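Local coordinates for protein glycosyltransferase (duf1792) (PDB 5V4A) that probably transfers sugar from a UDP-activated donor, being the UDP-binding, GT-D-type glycosyltransferase part of a longer streptococcal protein, at residues Leu144-Leu149 against Arg194-Met199; Ile166-Cys171 against Asp264-Ala269. One frame throughout, in Å; residues are numbered along the deposited sequence.

Contact 1 (Leu144-Leu149 against Arg194-Met199). With UDP (uridine-5'-diphosphate), chain C.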
loop_
_atom_site.group_PDB
_atom_site.type_symbol
_atom_site.label_atom_id
_atom_site.label_comp_id
_atom_site.label_asym_id
_atom_site.label_seq_id
_atom_site.Cartn_x
_atom_site.Cartn_y
_atom_site.Cartn_z
ATOM N N LEU A 144 -8.097 18.674 1.783
ATOM C CA LEU A 144 -8.831 19.693 1.031
ATOM C C LEU A 144 -8.981 19.171 -0.391
ATOM O O LEU A 144 -8.006 19.073 -1.141
ATOM C CB LEU A 144 -8.130 21.051 1.076
ATOM C CG LEU A 144 -8.964 22.154 0.388
ATOM C CD1 LEU A 144 -10.363 22.374 1.005
ATOM C CD2 LEU A 144 -8.167 23.450 0.377
ATOM N N ILE A 145 -10.201 18.814 -0.754
ATOM C CA ILE A 145 -10.496 18.229 -2.046
ATOM C C ILE A 145 -10.981 19.335 -2.975
ATOM O O ILE A 145 -11.955 20.028 -2.665
ATOM C CB ILE A 145 -11.536 17.112 -1.890
ATOM C CG1 ILE A 145 -10.902 15.885 -1.239
ATOM C CG2 ILE A 145 -12.202 16.807 -3.177
ATOM C CD1 ILE A 145 -11.866 14.727 -1.051
ATOM N N VAL A 146 -10.303 19.499 -4.106
ATOM C CA VAL A 146 -10.625 20.528 -5.099
ATOM C C VAL A 146 -11.070 19.824 -6.375
ATOM O O VAL A 146 -10.248 19.220 -7.076
ATOM C CB VAL A 146 -9.424 21.448 -5.353
ATOM C CG1 VAL A 146 -9.853 22.644 -6.197
ATOM C CG2 VAL A 146 -8.835 21.921 -4.015
ATOM N N GLU A 147 -12.371 19.888 -6.674
ATOM C CA GLU A 147 -12.958 19.073 -7.730
ATOM C C GLU A 147 -14.130 19.814 -8.362
ATOM O O GLU A 147 -14.594 20.840 -7.859
ATOM C CB GLU A 147 -13.453 17.734 -7.185
ATOM C CG GLU A 147 -14.699 17.867 -6.319
ATOM C CD GLU A 147 -15.123 16.537 -5.673
ATOM O OE1 GLU A 147 -15.998 16.563 -4.781
ATOM O OE2 GLU A 147 -14.577 15.476 -6.053
ATOM N N GLY A 148 -14.620 19.262 -9.478
ATOM C CA GLY A 148 -15.774 19.824 -10.154
ATOM C C GLY A 148 -17.113 19.386 -9.566
ATOM O O GLY A 148 -17.215 18.477 -8.736
ATOM N N LEU A 149 -18.162 20.060 -10.043
ATOM C CA LEU A 149 -19.506 19.869 -9.505
ATOM C C LEU A 149 -19.963 18.415 -9.619
ATOM O O LEU A 149 -20.612 17.895 -8.705
ATOM C CB LEU A 149 -20.490 20.800 -10.220
ATOM C CG LEU A 149 -21.931 20.758 -9.718
ATOM C CD1 LEU A 149 -21.992 21.079 -8.222
ATOM C CD2 LEU A 149 -22.835 21.682 -10.528
ATOM N N ARG A 194 -3.891 21.279 5.507
ATOM C CA ARG A 194 -4.474 20.067 4.933
ATOM C C ARG A 194 -3.718 19.614 3.687
ATOM O O ARG A 194 -3.098 20.413 2.979
ATOM C CB ARG A 194 -5.954 20.266 4.581
ATOM C CG ARG A 194 -6.797 20.855 5.688
ATOM C CD ARG A 194 -8.219 21.226 5.270
ATOM N NE ARG A 194 -9.099 21.268 6.440
ATOM C CZ ARG A 194 -9.764 20.228 6.953
ATOM N NH1 ARG A 194 -9.723 19.033 6.366
ATOM N NH2 ARG A 194 -10.508 20.401 8.044
ATOM N N LEU A 195 -3.777 18.308 3.422
ATOM C CA LEU A 195 -3.281 17.764 2.163
ATOM C C LEU A 195 -4.287 18.074 1.059
ATOM O O LEU A 195 -5.480 17.804 1.220
ATOM C CB LEU A 195 -3.078 16.255 2.269
ATOM C CG LEU A 195 -2.793 15.445 0.998
ATOM C CD1 LEU A 195 -1.520 15.905 0.341
ATOM C CD2 LEU A 195 -2.712 13.949 1.329
ATOM N N ILE A 196 -3.814 18.653 -0.047
ATOM C CA ILE A 196 -4.691 19.081 -1.135
ATOM C C ILE A 196 -4.719 17.978 -2.185
ATOM O O ILE A 196 -3.663 17.556 -2.672
ATOM C CB ILE A 196 -4.218 20.411 -1.751
ATOM C CG1 ILE A 196 -4.218 21.512 -0.686
ATOM C CG2 ILE A 196 -5.152 20.822 -2.892
ATOM C CD1 ILE A 196 -3.281 22.689 -0.996
ATOM N N LEU A 197 -5.920 17.508 -2.530
ATOM C CA LEU A 197 -6.141 16.567 -3.626
ATOM C C LEU A 197 -6.978 17.251 -4.693
ATOM O O LEU A 197 -7.954 17.929 -4.373
ATOM C CB LEU A 197 -6.889 15.299 -3.185
ATOM C CG LEU A 197 -6.444 14.536 -1.945
ATOM C CD1 LEU A 197 -7.381 13.319 -1.614
ATOM C CD2 LEU A 197 -5.021 14.109 -2.176
ATOM N N THR A 198 -6.626 17.063 -5.959
ATOM C CA THR A 198 -7.373 17.748 -7.007
ATOM C C THR A 198 -7.775 16.770 -8.107
ATOM O O THR A 198 -7.023 15.851 -8.466
ATOM C CB THR A 198 -6.587 18.965 -7.569
ATOM O OG1 THR A 198 -7.455 19.768 -8.381
ATOM C CG2 THR A 198 -5.402 18.533 -8.398
ATOM N N MET A 199 -9.012 16.943 -8.577
ATOM C CA MET A 199 -9.625 16.137 -9.626
ATOM C C MET A 199 -10.265 17.177 -10.542
ATOM O O MET A 199 -11.428 17.521 -10.338
ATOM C CB MET A 199 -10.682 15.178 -9.077
ATOM C CG MET A 199 -10.211 14.145 -8.041
ATOM S SD MET A 199 -9.632 14.871 -6.496
ATOM C CE MET A 199 -11.148 15.559 -5.986
HETATM N N1 UDP C . -13.017 18.125 -14.295
HETATM C C2 UDP C . -13.659 19.157 -13.653
HETATM N N3 UDP C . -13.626 20.360 -14.308
HETATM C C4 UDP C . -13.027 20.629 -15.524
HETATM C C5 UDP C . -12.371 19.512 -16.123
HETATM C C6 UDP C . -12.374 18.318 -15.495
HETATM O O2 UDP C . -14.223 19.022 -12.578
HETATM O O4 UDP C . -13.072 21.783 -15.989
HETATM C "C1'" UDP C . -12.959 16.815 -13.591
HETATM C "C2'" UDP C . -13.835 15.687 -14.119
HETATM O "O2'" UDP C . -15.193 15.854 -13.715
HETATM C "C3'" UDP C . -13.137 14.474 -13.467
HETATM C "C4'" UDP C . -11.662 14.912 -13.374
HETATM O "O4'" UDP C . -11.646 16.319 -13.700
HETATM O "O3'" UDP C . -13.591 14.224 -12.141
HETATM C "C5'" UDP C . -10.695 14.155 -14.254
HETATM O "O5'" UDP C . -9.368 14.726 -14.247
HETATM P PA UDP C . -8.242 14.175 -15.211
HETATM O O1A UDP C . -8.577 14.475 -16.670
HETATM O O2A UDP C . -6.950 14.686 -14.691
HETATM O O3A UDP C . -8.328 12.552 -15.042
HETATM P PB UDP C . -7.364 11.350 -15.433
HETATM O O1B UDP C . -6.143 12.067 -16.022
HETATM O O2B UDP C . -8.153 10.619 -16.545
HETATM O O3B UDP C . -7.027 10.500 -14.246
#
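Residues Leu144-Val146 and Leu195-Met199 pair as parallel neighbours in the interior of the five-stranded sheet of the GT-D-type domain, and the C-terminal ends of both strands reach the UDP pocket. Backbone bonds alternate along the pair: Leu144 N binds Leu195 O, Leu197 N binds Leu144 O, Val146 N binds Leu197 O at 2.8 Å (169° at the hydrogen), and Met199 N binds Val146 O. Val146 O is gripped twice, because Thr198 OG1, anti to its own backbone N (chi1 -168°), also donates to it at 3.1 Å.

On the face bearing Leu144, Val146, Ile196 and Thr198, Val146 CG2 lies beside Ile196 CG2 at 4.0 Å, and helix 201-213 packs over Val146 and Thr198. On the other face Met199 folds back at chi2 and chi3, which brings its methyl CE over Ile145 CG2 and Glu147 CB; the 3.2 Å between CE and Ile145 CG2 is short enough that the exact place of the methyl is doubtful. The carboxylate of this buried Glu147 is satisfied outside the pair, OE1 by a salt bridge to Arg168 and OE2 by Ser153 N.

Gly148 then brings its CA to 3.0 Å from the uracil O2 of UDP, with no side chain intervening, while Met199 C lies 3.6 Å from the ribose O4'. Backbone bonds and apolar contacts thus hold the two strands, whereas Gly148 and Met199 meet the nucleotide at its uridine end, largely through main-chain atoms.

Contact 2 (Ile166-Cys171 against Asp264-Ala269)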
loop_
_atom_site.group_PDB
_atom_site.type_symbol
_atom_site.label_atom_id
_atom_site.label_comp_id
_atom_site.label_asym_id
_atom_site.label_seq_id
_atom_site.Cartn_x
_atom_site.Cartn_y
_atom_site.Cartn_z
ATOM N N ILE A 166 -12.474 16.031 5.826
ATOM C CA ILE A 166 -12.563 16.462 4.433
ATOM C C ILE A 166 -13.242 17.825 4.368
ATOM O O ILE A 166 -14.313 18.030 4.957
ATOM C CB ILE A 166 -13.335 15.447 3.558
ATOM C CG1 ILE A 166 -12.673 14.068 3.586
ATOM C CG2 ILE A 166 -13.433 15.943 2.123
ATOM C CD1 ILE A 166 -13.499 13.019 2.841
ATOM N N LYS A 167 -12.596 18.760 3.676
ATOM C CA LYS A 167 -13.225 19.972 3.179
ATOM C C LYS A 167 -13.144 19.945 1.658
ATOM O O LYS A 167 -12.180 19.423 1.078
ATOM C CB LYS A 167 -12.546 21.247 3.738
ATOM C CG LYS A 167 -12.880 21.534 5.200
ATOM C CD LYS A 167 -12.197 22.770 5.716
ATOM C CE LYS A 167 -12.737 23.197 7.064
ATOM N NZ LYS A 167 -11.965 24.345 7.610
ATOM N N ARG A 168 -14.152 20.517 1.005
ATOM C CA ARG A 168 -14.162 20.541 -0.449
ATOM C C ARG A 168 -14.420 21.943 -0.979
ATOM O O ARG A 168 -15.270 22.683 -0.468
ATOM C CB ARG A 168 -15.221 19.566 -1.080
ATOM C CG ARG A 168 -15.330 18.191 -0.427
ATOM C CD ARG A 168 -16.392 17.277 -1.082
ATOM N NE ARG A 168 -16.300 15.889 -0.616
ATOM C CZ ARG A 168 -16.003 14.823 -1.365
ATOM N NH1 ARG A 168 -15.748 14.934 -2.660
ATOM N NH2 ARG A 168 -15.941 13.615 -0.799
ATOM N N ILE A 169 -13.658 22.283 -2.016
ATOM C CA ILE A 169 -13.848 23.466 -2.837
ATOM C C ILE A 169 -14.426 22.963 -4.146
ATOM O O ILE A 169 -13.752 22.214 -4.862
ATOM C CB ILE A 169 -12.518 24.195 -3.092
ATOM C CG1 ILE A 169 -11.817 24.608 -1.791
ATOM C CG2 ILE A 169 -12.713 25.381 -4.031
ATOM C CD1 ILE A 169 -12.497 25.663 -1.008
ATOM N N ILE A 170 -15.666 23.351 -4.456
ATOM C CA ILE A 170 -16.382 22.866 -5.636
ATOM C C ILE A 170 -16.224 23.868 -6.778
ATOM O O ILE A 170 -16.500 25.064 -6.609
ATOM C CB ILE A 170 -17.873 22.644 -5.333
ATOM C CG1 ILE A 170 -18.089 21.606 -4.222
ATOM C CG2 ILE A 170 -18.594 22.220 -6.599
ATOM C CD1 ILE A 170 -17.265 20.324 -4.340
ATOM N N CYS A 171 -15.808 23.373 -7.951
ATOM C CA CYS A 171 -15.405 24.174 -9.105
ATOM C C CYS A 171 -16.313 23.882 -10.288
ATOM O O CYS A 171 -17.151 22.975 -10.187
ATOM C CB CYS A 171 -13.955 23.849 -9.449
ATOM S SG CYS A 171 -12.853 24.114 -8.059
ATOM N N ASP A 264 -22.461 17.232 1.400
ATOM C CA ASP A 264 -22.982 18.588 1.563
ATOM C C ASP A 264 -22.256 19.330 2.674
ATOM O O ASP A 264 -21.890 20.498 2.518
ATOM C CB ASP A 264 -24.474 18.557 1.893
ATOM C CG ASP A 264 -25.339 18.153 0.717
ATOM O OD1 ASP A 264 -24.827 18.149 -0.423
ATOM O OD2 ASP A 264 -26.539 17.850 0.946
ATOM N N SER A 265 -22.034 18.657 3.799
ATOM C CA SER A 265 -21.414 19.273 4.962
ATOM C C SER A 265 -19.931 19.530 4.775
ATOM O O SER A 265 -19.340 20.215 5.611
ATOM C CB SER A 265 -21.605 18.387 6.198
ATOM O OG SER A 265 -20.797 17.219 6.141
ATOM N N GLN A 266 -19.307 18.943 3.763
ATOM C CA GLN A 266 -17.877 19.127 3.567
ATOM C C GLN A 266 -17.568 20.314 2.674
ATOM O O GLN A 266 -16.404 20.716 2.584
ATOM C CB GLN A 266 -17.234 17.876 2.966
ATOM C CG GLN A 266 -17.154 16.698 3.937
ATOM C CD GLN A 266 -17.073 15.362 3.221
ATOM O OE1 GLN A 266 -16.929 15.308 1.999
ATOM N NE2 GLN A 266 -17.160 14.274 3.984
ATOM N N ILE A 267 -18.572 20.850 1.989
ATOM C CA ILE A 267 -18.338 21.940 1.055
ATOM C C ILE A 267 -18.066 23.207 1.857
ATOM O O ILE A 267 -18.830 23.565 2.759
ATOM C CB ILE A 267 -19.544 22.096 0.114
ATOM C CG1 ILE A 267 -19.683 20.858 -0.780
ATOM C CG2 ILE A 267 -19.392 23.332 -0.739
ATOM C CD1 ILE A 267 -20.999 20.818 -1.597
ATOM N N VAL A 268 -16.935 23.851 1.587
ATOM C CA VAL A 268 -16.622 25.126 2.224
ATOM C C VAL A 268 -16.607 26.287 1.242
ATOM O O VAL A 268 -16.725 27.443 1.680
ATOM C CB VAL A 268 -15.287 25.061 2.997
ATOM C CG1 VAL A 268 -15.372 24.049 4.146
ATOM C CG2 VAL A 268 -14.156 24.686 2.065
ATOM N N ALA A 269 -16.473 26.029 -0.056
ATOM C CA ALA A 269 -16.622 27.048 -1.080
ATOM C C ALA A 269 -17.179 26.395 -2.336
ATOM O O ALA A 269 -16.924 25.219 -2.607
ATOM C CB ALA A 269 -15.295 27.763 -1.390
#
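Gln266 lays its extended side chain over Ile166, with CD 3.8 Å from Ile166 CG2, and presents OE1 to the edge of the Arg168 guanidinium. Arg168 NE donates to Gln266 OE1 at 2.8 Å, almost straight (173° at the hydrogen), and NH2 adds a weak second bond. Guanidinium and amide are nearly coplanar, 9° apart, and the amide oxygen points tip-on into the edge of the guanidinium, in its plane. Arg168 NH1 and NH2 turn to Glu147 and Ser153 O, which leaves the guanidinium bonded through all three nitrogens and fixed in rotation.

Main-chain bonds follow a parallel pattern: Arg168 N to Gln266 O, Val268 N to Arg168 O, and Ile170 N to Ala269 O at 2.9 Å. Between the pairs Arg168-Ile267 and Ile169-Ala269 the register slips by one residue, a beta bulge that accommodates Val268. With chi2 at -68° rather than extended, Ile169 places CD1 3.5 Å from Ala269 CB and close to Val268 CG2. On the other side of the sheet, Ile170 CG1 meets Ile267 CG1 at 3.9 Å. Val268 CG1, meanwhile, rests 3.7 Å from Lys167 CG, on the aliphatic chain.

The contact adds strand 267-270 to the edge of the sheet just after helix 261-266, whose Tyr263 touches Arg168 and Ile170; strand 142-148 flanks 165-171 on its other side, and helix 180-190 packs against Ile169 and Val268.

After an N-terminal part with a smaller three-stranded sheet, the chain lays down strand 142-148, the first of the larger sheet, then its neighbour 165-171. It next runs through helix 180-190 to strand 195-199, which contact 1 docks on the other side of 142-148, closing a loop of 44 residues. Contact 2 closes a longer loop of 92 residues when the C-terminal strand returns to 165-171. The segments alternate along the chain, so the two loops cross. With centres about 9 Å apart, the contacts meet between the adjacent strands 142-148 and 165-171, where Ile145 N probably bonds to Lys167 O. Together they tie the UDP-lining interior of the sheet to its C-terminal edge.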